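Local coordinates for Cyclo(L-leucyl-L-leucyl) synthase (Staphylococcus haemolyticus, PDB 6EZ3), which catalyses the ATP-independent formation of cyclodipeptides from aminoacyl-tRNAs, including cyclo(L-Leu-L-Leu) from leucyl-tRNA, at residues N47-E61 and K100-K113. Sequence-based numbering, arbitrary orientation.
Sequences NSNFDDFSILLAGEE and KTITNRIHRFSDFK. With SO4 (sulfate ion), chain G.
I55, L56 and L57 pair in parallel with I106, H107 and R108, setting strand 106-108 at the border of the Rossmann-like sheet of this HUP-clan protein. The crossover between the two strands is mainly helical and includes helix 73-97. I55 N donates to R105 O, H107 N to I55 O, and L57 N to H107 O (2.7 Å). On one sheet face L57 CD2 meets I106 CG2 at 3.6 Å, and helix 73-97 packs against L57. On the other face L56 CD1 lies against H107 CB.

Before the strand, R105 reaches back across F53. Its CG is anti to the backbone N (chi1 -162°), and bends at chi2 and chi3 carry the chain so that CD sits over one face of the F53 ring in a CH-pi contact (4.3 Å to the centroid). NH1 forms a salt bridge with D52 OD2 (2.7 Å), the carboxylate and guanidinium planes standing steeply to each other (73°). NE and NH2 both hold T101 O. NH2 also gives a nearly straight bond (177°) to O1 of a sulfate probably from the crystallisation liquor.

Beyond the strand, the F109 ring lies flat over the backbone at G59, whose N is above the ring centre and whose CA makes a CH-pi contact. Y171 meets this ring edge-to-face, and E175 touches it. R108 NE donates to A58 O (2.8 Å), nearly in the guanidinium plane. S110 OG accepts from E60 N (2.7 Å) and gives a weak bond to E61 OE1. K113 NZ closes a salt bridge with E60 OE1.

D52, the T101 carbonyl and the sulfate thus hold the R105 guanidinium, and D52 probably offsets part of its charge. F109 ties this strand end to Y171 and E175, which by similarity could serve aminoacyl-tRNA binding and catalysis, respectively.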
ATOM      1  N   ASN A  47      -1.507  -3.229 -17.018  1.00 45.32           N
ATOM      2  CA  ASN A  47      -2.439  -3.228 -18.139  1.00 46.52           C
ATOM      3  C   ASN A  47      -2.218  -4.353 -19.122  1.00 54.85           C
ATOM      4  O   ASN A  47      -3.187  -4.995 -19.532  1.00 57.49           O
ATOM      5  CB  ASN A  47      -2.416  -1.885 -18.846  1.00 47.07           C
ATOM      6  CG  ASN A  47      -3.392  -1.766 -19.981  1.00 60.28           C
ATOM      7  OD1 ASN A  47      -4.588  -1.968 -19.819  1.00 57.01           O
ATOM      8  ND2 ASN A  47      -2.901  -1.385 -21.142  1.00 48.25           N
ATOM      9  N   SER A  48      -0.951  -4.597 -19.486  1.00 51.70           N
ATOM     10  CA  SER A  48      -0.525  -5.610 -20.448  1.00 51.05           C
ATOM     11  C   SER A  48      -0.635  -7.032 -19.964  1.00 56.42           C
ATOM     12  O   SER A  48      -0.980  -7.910 -20.754  1.00 60.90           O
ATOM     13  CB  SER A  48       0.893  -5.331 -20.913  1.00 53.28           C
ATOM     14  OG  SER A  48       0.899  -4.053 -21.532  1.00 67.54           O
ATOM     15  N   ASN A  49      -0.344  -7.275 -18.705  1.00 48.69           N
ATOM     16  CA  ASN A  49      -0.337  -8.611 -18.149  1.00 47.21           C
ATOM     17  C   ASN A  49      -1.646  -9.093 -17.473  1.00 51.40           C
ATOM     18  O   ASN A  49      -1.903 -10.305 -17.449  1.00 52.40           O
ATOM     19  CB  ASN A  49       0.814  -8.716 -17.172  1.00 44.87           C
ATOM     20  CG  ASN A  49       2.147  -8.688 -17.836  1.00 68.14           C
ATOM     21  OD1 ASN A  49       2.739  -7.631 -18.101  1.00 63.63           O
ATOM     22  ND2 ASN A  49       2.648  -9.880 -18.078  1.00 61.97           N
ATOM     23  N   PHE A  50      -2.444  -8.179 -16.907  1.00 45.67           N
ATOM     24  CA  PHE A  50      -3.613  -8.558 -16.118  1.00 44.66           C
ATOM     25  C   PHE A  50      -4.966  -8.257 -16.749  1.00 53.73           C
ATOM     26  O   PHE A  50      -5.088  -7.369 -17.622  1.00 54.26           O
ATOM     27  CB  PHE A  50      -3.537  -7.921 -14.716  1.00 44.37           C
ATOM     28  CG  PHE A  50      -2.411  -8.445 -13.853  1.00 43.89           C
ATOM     29  CD1 PHE A  50      -1.102  -8.007 -14.043  1.00 45.24           C
ATOM     30  CD2 PHE A  50      -2.661  -9.363 -12.833  1.00 43.83           C
ATOM     31  CE1 PHE A  50      -0.065  -8.489 -13.241  1.00 45.12           C
ATOM     32  CE2 PHE A  50      -1.621  -9.837 -12.028  1.00 44.75           C
ATOM     33  CZ  PHE A  50      -0.336  -9.387 -12.229  1.00 42.39           C
ATOM     34  N   ASP A  51      -6.000  -8.988 -16.254  1.00 51.79           N
ATOM     35  CA  ASP A  51      -7.374  -8.819 -16.697  1.00 52.52           C
ATOM     36  C   ASP A  51      -7.856  -7.455 -16.234  1.00 54.96           C
ATOM     37  O   ASP A  51      -8.489  -6.733 -17.005  1.00 56.30           O
ATOM     38  CB  ASP A  51      -8.299  -9.950 -16.169  1.00 54.88           C
ATOM     39  CG  ASP A  51      -8.020 -11.368 -16.671  1.00 59.04           C
ATOM     40  OD1 ASP A  51      -7.231 -11.523 -17.632  1.00 55.00           O
ATOM     41  OD2 ASP A  51      -8.604 -12.317 -16.110  1.00 67.37           O
ATOM     42  N   ASP A  52      -7.457  -7.067 -15.014  1.00 48.14           N
ATOM     43  CA  ASP A  52      -7.834  -5.794 -14.404  1.00 46.57           C
ATOM     44  C   ASP A  52      -6.790  -5.348 -13.369  1.00 50.38           C
ATOM     45  O   ASP A  52      -6.078  -6.187 -12.812  1.00 52.50           O
ATOM     46  CB  ASP A  52      -9.172  -6.002 -13.695  1.00 47.99           C
ATOM     47  CG  ASP A  52     -10.071  -4.801 -13.650  1.00 66.01           C
ATOM     48  OD1 ASP A  52     -11.219  -4.939 -13.160  1.00 69.42           O
ATOM     49  OD2 ASP A  52      -9.643  -3.723 -14.113  1.00 74.03           O
ATOM     50  N   PHE A  53      -6.727  -4.044 -13.069  1.00 43.88           N
ATOM     51  CA  PHE A  53      -5.853  -3.491 -12.033  1.00 42.38           C
ATOM     52  C   PHE A  53      -6.525  -2.320 -11.360  1.00 45.76           C
ATOM     53  O   PHE A  53      -7.471  -1.738 -11.892  1.00 45.07           O
ATOM     54  CB  PHE A  53      -4.489  -3.059 -12.590  1.00 44.52           C
ATOM     55  CG  PHE A  53      -4.544  -1.909 -13.574  1.00 46.00           C
ATOM     56  CD1 PHE A  53      -4.316  -0.605 -13.155  1.00 47.60           C
ATOM     57  CD2 PHE A  53      -4.833  -2.135 -14.917  1.00 48.53           C
ATOM     58  CE1 PHE A  53      -4.419   0.456 -14.046  1.00 48.45           C
ATOM     59  CE2 PHE A  53      -4.927  -1.071 -15.810  1.00 51.55           C
ATOM     60  CZ  PHE A  53      -4.693   0.215 -15.371  1.00 49.27           C
ATOM     61  N   SER A  54      -6.010  -1.972 -10.196  1.00 42.60           N
ATOM     62  CA  SER A  54      -6.416  -0.870  -9.335  1.00 41.25           C
ATOM     63  C   SER A  54      -5.124  -0.216  -8.943  1.00 45.26           C
ATOM     64  O   SER A  54      -4.067  -0.858  -8.972  1.00 45.16           O
ATOM     65  CB  SER A  54      -7.019  -1.418  -8.044  1.00 44.00           C
ATOM     66  OG  SER A  54      -8.396  -1.720  -8.157  1.00 58.32           O
ATOM     67  N   ILE A  55      -5.207   1.017  -8.489  1.00 41.48           N
ATOM     68  CA  ILE A  55      -4.069   1.739  -7.944  1.00 40.71           C
ATOM     69  C   ILE A  55      -4.419   2.149  -6.507  1.00 45.30           C
ATOM     70  O   ILE A  55      -5.536   2.573  -6.226  1.00 44.74           O
ATOM     71  CB  ILE A  55      -3.682   2.922  -8.861  1.00 43.68           C
ATOM     72  CG1 ILE A  55      -3.049   2.410 -10.181  1.00 43.88           C
ATOM     73  CG2 ILE A  55      -2.749   3.903  -8.166  1.00 42.64           C
ATOM     74  CD1 ILE A  55      -3.760   2.788 -11.348  1.00 44.56           C
ATOM     75  N   LEU A  56      -3.497   1.948  -5.591  1.00 43.65           N
ATOM     76  CA  LEU A  56      -3.701   2.352  -4.217  1.00 43.93           C
ATOM     77  C   LEU A  56      -2.671   3.410  -3.919  1.00 48.33           C
ATOM     78  O   LEU A  56      -1.464   3.189  -4.087  1.00 48.52           O
ATOM     79  CB  LEU A  56      -3.648   1.184  -3.215  1.00 44.31           C
ATOM     80  CG  LEU A  56      -4.226   1.530  -1.822  1.00 51.07           C
ATOM     81  CD1 LEU A  56      -5.755   1.584  -1.837  1.00 51.40           C
ATOM     82  CD2 LEU A  56      -3.723   0.583  -0.735  1.00 56.82           C
ATOM     83  N   LEU A  57      -3.164   4.594  -3.597  1.00 45.27           N
ATOM     84  CA  LEU A  57      -2.380   5.775  -3.261  1.00 46.08           C
ATOM     85  C   LEU A  57      -2.452   5.976  -1.735  1.00 54.30           C
ATOM     86  O   LEU A  57      -3.325   5.401  -1.077  1.00 55.76           O
ATOM     87  CB  LEU A  57      -3.035   6.945  -3.998  1.00 46.15           C
ATOM     88  CG  LEU A  57      -2.401   7.498  -5.274  1.00 49.83           C
ATOM     89  CD1 LEU A  57      -1.714   6.466  -6.119  1.00 51.54           C
ATOM     90  CD2 LEU A  57      -3.416   8.255  -6.075  1.00 49.28           C
ATOM     91  N   ALA A  58      -1.552   6.778  -1.172  1.00 52.29           N
ATOM     92  CA  ALA A  58      -1.522   7.022   0.276  1.00 52.52           C
ATOM     93  C   ALA A  58      -2.797   7.661   0.843  1.00 56.61           C
ATOM     94  O   ALA A  58      -3.372   8.557   0.231  1.00 56.12           O
ATOM     95  CB  ALA A  58      -0.332   7.888   0.602  1.00 53.66           C
ATOM     96  N   GLY A  59      -3.213   7.207   2.014  1.00 54.59           N
ATOM     97  CA  GLY A  59      -4.397   7.736   2.692  1.00 55.14           C
ATOM     98  C   GLY A  59      -4.115   9.026   3.441  1.00 60.71           C
ATOM     99  O   GLY A  59      -2.993   9.542   3.401  1.00 60.20           O
ATOM    100  N   GLU A  60      -5.138   9.565   4.125  1.00 57.68           N
ATOM    101  CA  GLU A  60      -5.062  10.807   4.904  1.00 57.39           C
ATOM    102  C   GLU A  60      -3.997  10.753   5.975  1.00 64.26           C
ATOM    103  O   GLU A  60      -3.313  11.757   6.200  1.00 66.33           O
ATOM    104  CB  GLU A  60      -6.415  11.143   5.539  1.00 58.29           C
ATOM    105  CG  GLU A  60      -7.404  11.716   4.540  1.00 70.30           C
ATOM    106  CD  GLU A  60      -8.837  11.859   5.018  1.00 98.45           C
ATOM    107  OE1 GLU A  60      -9.242  11.148   5.970  1.00 87.96           O
ATOM    108  OE2 GLU A  60      -9.567  12.673   4.410  1.00 97.97           O
ATOM    109  N   GLU A  61      -3.825   9.569   6.603  1.00 59.65           N
ATOM    110  CA  GLU A  61      -2.902   9.300   7.698  1.00 58.62           C
ATOM    111  C   GLU A  61      -1.439   9.478   7.279  1.00 64.38           C
ATOM    112  O   GLU A  61      -0.528   9.216   8.068  1.00 63.77           O
ATOM    113  CB  GLU A  61      -3.181   7.926   8.345  1.00 59.47           C
ATOM    114  CG  GLU A  61      -4.604   7.732   8.874  1.00 68.15           C
ATOM    115  CD  GLU A  61      -5.664   7.171   7.928  1.00 91.85           C
ATOM    116  OE1 GLU A  61      -5.459   7.228   6.693  1.00 88.00           O
ATOM    117  OE2 GLU A  61      -6.703   6.668   8.419  1.00 86.74           O
ATOM    118  N   LYS A 100      -8.837   2.549 -20.896  1.00 53.04           N
ATOM    119  CA  LYS A 100      -9.525   2.011 -19.750  1.00 52.33           C
ATOM    120  C   LYS A 100     -10.196   3.185 -19.012  1.00 55.69           C
ATOM    121  O   LYS A 100      -9.759   4.339 -19.149  1.00 55.39           O
ATOM    122  CB  LYS A 100      -8.571   1.163 -18.864  1.00 53.68           C
ATOM    123  CG  LYS A 100      -8.222  -0.201 -19.500  1.00 63.80           C
ATOM    124  CD  LYS A 100      -7.783  -1.259 -18.477  1.00 74.53           C
ATOM    125  CE  LYS A 100      -7.621  -2.648 -19.075  1.00 72.24           C
ATOM    126  NZ  LYS A 100      -6.956  -3.594 -18.123  1.00 76.72           N
ATOM    127  N   THR A 101     -11.305   2.898 -18.311  1.00 50.14           N
ATOM    128  CA  THR A 101     -12.025   3.907 -17.554  1.00 49.52           C
ATOM    129  C   THR A 101     -11.311   4.166 -16.237  1.00 54.57           C
ATOM    130  O   THR A 101     -10.730   3.249 -15.678  1.00 55.47           O
ATOM    131  CB  THR A 101     -13.485   3.502 -17.336  1.00 56.28           C
ATOM    132  OG1 THR A 101     -13.546   2.353 -16.494  1.00 60.64           O
ATOM    133  CG2 THR A 101     -14.263   3.287 -18.643  1.00 49.65           C
ATOM    134  N   ILE A 102     -11.352   5.399 -15.745  1.00 51.63           N
ATOM    135  CA  ILE A 102     -10.715   5.782 -14.486  1.00 51.75           C
ATOM    136  C   ILE A 102     -11.613   5.447 -13.294  1.00 54.89           C
ATOM    137  O   ILE A 102     -11.112   5.197 -12.187  1.00 53.90           O
ATOM    138  CB  ILE A 102     -10.321   7.293 -14.535  1.00 55.54           C
ATOM    139  CG1 ILE A 102      -9.129   7.519 -15.474  1.00 55.64           C
ATOM    140  CG2 ILE A 102     -10.023   7.873 -13.156  1.00 58.04           C
ATOM    141  CD1 ILE A 102      -9.477   8.301 -16.593  1.00 61.46           C
ATOM    142  N   THR A 103     -12.945   5.468 -13.521  1.00 51.58           N
ATOM    143  CA  THR A 103     -13.977   5.255 -12.496  1.00 50.08           C
ATOM    144  C   THR A 103     -13.781   3.940 -11.772  1.00 52.08           C
ATOM    145  O   THR A 103     -13.809   2.874 -12.373  1.00 52.41           O
ATOM    146  CB  THR A 103     -15.379   5.449 -13.076  1.00 50.98           C
ATOM    147  OG1 THR A 103     -15.513   6.826 -13.358  1.00 43.70           O
ATOM    148  CG2 THR A 103     -16.482   5.077 -12.106  1.00 51.53           C
ATOM    149  N   ASN A 104     -13.513   4.081 -10.476  1.00 48.34           N
ATOM    150  CA  ASN A 104     -13.265   3.111  -9.406  1.00 48.55           C
ATOM    151  C   ASN A 104     -11.937   2.344  -9.575  1.00 53.91           C
ATOM    152  O   ASN A 104     -11.689   1.383  -8.838  1.00 56.20           O
ATOM    153  CB  ASN A 104     -14.457   2.176  -9.152  1.00 47.68           C
ATOM    154  CG  ASN A 104     -15.774   2.866  -8.794  1.00 74.07           C
ATOM    155  OD1 ASN A 104     -16.793   2.629  -9.458  1.00 71.99           O
ATOM    156  ND2 ASN A 104     -15.805   3.800  -7.816  1.00 63.58           N
ATOM    157  N   ARG A 105     -11.029   2.879 -10.415  1.00 48.32           N
ATOM    158  CA  ARG A 105      -9.705   2.321 -10.661  1.00 46.96           C
ATOM    159  C   ARG A 105      -8.669   2.798  -9.662  1.00 49.97           C
ATOM    160  O   ARG A 105      -7.784   2.006  -9.352  1.00 50.86           O
ATOM    161  CB  ARG A 105      -9.248   2.627 -12.097  1.00 47.69           C
ATOM    162  CG  ARG A 105      -8.090   1.763 -12.660  1.00 54.67           C
ATOM    163  CD  ARG A 105      -8.524   0.532 -13.445  1.00 49.60           C
ATOM    164  NE  ARG A 105      -9.586   0.813 -14.408  1.00 51.60           N
ATOM    165  CZ  ARG A 105     -10.059  -0.066 -15.283  1.00 72.75           C
ATOM    166  NH1 ARG A 105      -9.551  -1.292 -15.346  1.00 63.34           N
ATOM    167  NH2 ARG A 105     -11.035   0.278 -16.113  1.00 63.40           N
ATOM    168  N   ILE A 106      -8.724   4.086  -9.197  1.00 45.43           N
ATOM    169  CA  ILE A 106      -7.748   4.683  -8.233  1.00 43.48           C
ATOM    170  C   ILE A 106      -8.386   4.849  -6.859  1.00 48.12           C
ATOM    171  O   ILE A 106      -9.505   5.376  -6.757  1.00 49.53           O
ATOM    172  CB  ILE A 106      -7.152   6.045  -8.738  1.00 44.40           C
ATOM    173  CG1 ILE A 106      -6.671   5.953 -10.201  1.00 43.76           C
ATOM    174  CG2 ILE A 106      -6.052   6.543  -7.812  1.00 41.79           C
ATOM    175  CD1 ILE A 106      -6.473   7.259 -10.905  1.00 41.49           C
ATOM    176  N   HIS A 107      -7.678   4.419  -5.809  1.00 43.92           N
ATOM    177  CA  HIS A 107      -8.147   4.512  -4.418  1.00 43.84           C
ATOM    178  C   HIS A 107      -7.055   4.996  -3.491  1.00 51.49           C
ATOM    179  O   HIS A 107      -5.876   4.942  -3.832  1.00 50.61           O
ATOM    180  CB  HIS A 107      -8.637   3.162  -3.884  1.00 43.43           C
ATOM    181  CG  HIS A 107      -9.564   2.402  -4.773  1.00 45.96           C
ATOM    182  ND1 HIS A 107      -9.199   1.162  -5.287  1.00 47.43           N
ATOM    183  CD2 HIS A 107     -10.841   2.658  -5.119  1.00 46.96           C
ATOM    184  CE1 HIS A 107     -10.235   0.749  -6.001  1.00 46.82           C
ATOM    185  NE2 HIS A 107     -11.259   1.585  -5.900  1.00 46.97           N
ATOM    186  N   ARG A 108      -7.454   5.428  -2.308  1.00 52.08           N
ATOM    187  CA  ARG A 108      -6.583   5.833  -1.217  1.00 54.46           C
ATOM    188  C   ARG A 108      -6.907   4.884  -0.036  1.00 63.61           C
ATOM    189  O   ARG A 108      -8.042   4.399   0.032  1.00 63.73           O
ATOM    190  CB  ARG A 108      -6.934   7.256  -0.826  1.00 55.73           C
ATOM    191  CG  ARG A 108      -6.500   8.311  -1.807  1.00 62.62           C
ATOM    192  CD  ARG A 108      -6.733   9.681  -1.185  1.00 69.15           C
ATOM    193  NE  ARG A 108      -5.712  10.069  -0.200  1.00 65.71           N
ATOM    194  CZ  ARG A 108      -5.662  11.268   0.370  1.00 73.54           C
ATOM    195  NH1 ARG A 108      -6.576  12.184   0.080  1.00 66.78           N
ATOM    196  NH2 ARG A 108      -4.692  11.565   1.226  1.00 54.40           N
ATOM    197  N   PHE A 109      -5.985   4.631   0.914  1.00 63.27           N
ATOM    198  CA  PHE A 109      -6.426   3.730   1.984  1.00 64.76           C
ATOM    199  C   PHE A 109      -7.393   4.397   2.982  1.00 68.58           C
ATOM    200  O   PHE A 109      -7.932   3.720   3.857  1.00 69.25           O
ATOM    201  CB  PHE A 109      -5.287   2.996   2.692  1.00 67.69           C
ATOM    202  CG  PHE A 109      -4.077   3.754   3.149  1.00 70.86           C
ATOM    203  CD1 PHE A 109      -4.086   4.446   4.361  1.00 75.51           C
ATOM    204  CD2 PHE A 109      -2.879   3.652   2.455  1.00 73.97           C
ATOM    205  CE1 PHE A 109      -2.933   5.089   4.834  1.00 76.37           C
ATOM    206  CE2 PHE A 109      -1.730   4.305   2.919  1.00 77.46           C
ATOM    207  CZ  PHE A 109      -1.765   5.011   4.109  1.00 75.65           C
ATOM    208  N   SER A 110      -7.709   5.684   2.744  1.00 63.66           N
ATOM    209  CA  SER A 110      -8.609   6.534   3.522  1.00 62.50           C
ATOM    210  C   SER A 110     -10.014   6.531   2.989  1.00 64.68           C
ATOM    211  O   SER A 110     -10.923   7.088   3.617  1.00 65.16           O
ATOM    212  CB  SER A 110      -8.106   7.964   3.462  1.00 66.36           C
ATOM    213  OG  SER A 110      -7.346   8.185   4.629  1.00 80.25           O
ATOM    214  N   ASP A 111     -10.174   6.007   1.773  1.00 58.07           N
ATOM    215  CA  ASP A 111     -11.447   5.980   1.053  1.00 54.86           C
ATOM    216  C   ASP A 111     -12.478   5.037   1.638  1.00 55.13           C
ATOM    217  O   ASP A 111     -13.668   5.246   1.416  1.00 54.93           O
ATOM    218  CB  ASP A 111     -11.223   5.632  -0.431  1.00 55.40           C
ATOM    219  CG  ASP A 111     -10.635   6.710  -1.327  1.00 64.83           C
ATOM    220  OD1 ASP A 111     -10.286   7.804  -0.809  1.00 63.69           O
ATOM    221  OD2 ASP A 111     -10.479   6.445  -2.542  1.00 74.65           O
ATOM    222  N   PHE A 112     -12.054   4.000   2.358  1.00 50.25           N
ATOM    223  CA  PHE A 112     -12.998   2.993   2.832  1.00 49.31           C
ATOM    224  C   PHE A 112     -13.264   3.042   4.348  1.00 53.91           C
ATOM    225  O   PHE A 112     -13.769   2.077   4.922  1.00 54.27           O
ATOM    226  CB  PHE A 112     -12.543   1.607   2.347  1.00 50.23           C
ATOM    227  CG  PHE A 112     -12.553   1.527   0.830  1.00 50.46           C
ATOM    228  CD1 PHE A 112     -11.430   1.902   0.088  1.00 52.91           C
ATOM    229  CD2 PHE A 112     -13.688   1.100   0.141  1.00 49.34           C
ATOM    230  CE1 PHE A 112     -11.440   1.838  -1.306  1.00 52.24           C
ATOM    231  CE2 PHE A 112     -13.699   1.043  -1.251  1.00 50.96           C
ATOM    232  CZ  PHE A 112     -12.575   1.404  -1.965  1.00 49.59           C
ATOM    233  N   LYS A 113     -13.031   4.218   4.957  1.00 48.94           N
ATOM    234  CA  LYS A 113     -13.288   4.523   6.355  1.00 47.44           C
ATOM    235  C   LYS A 113     -14.698   4.057   6.790  1.00 52.40           C
ATOM    236  O   LYS A 113     -14.840   3.488   7.860  1.00 53.44           O
ATOM    237  CB  LYS A 113     -13.119   6.034   6.600  1.00 48.70           C
ATOM    238  CG  LYS A 113     -11.709   6.402   7.017  1.00 70.31           C
ATOM    239  CD  LYS A 113     -11.462   7.926   7.189  1.00 88.47           C
ATOM    240  CE  LYS A 113      -9.986   8.179   7.491  1.00 99.99           C
ATOM    241  NZ  LYS A 113      -9.727   9.503   8.116  1.00100.48           N
TER
HETATM  242  S   SO4 G 301     -12.984  -0.910 -19.106  1.00 93.81           S
HETATM  243  O1  SO4 G 301     -12.132  -1.636 -18.149  1.00 93.92           O
HETATM  244  O2  SO4 G 301     -12.126  -0.014 -19.882  1.00 92.79           O
HETATM  245  O3  SO4 G 301     -13.652  -1.885 -19.988  1.00 94.06           O
HETATM  246  O4  SO4 G 301     -14.026  -0.136 -18.400  1.00 92.65           O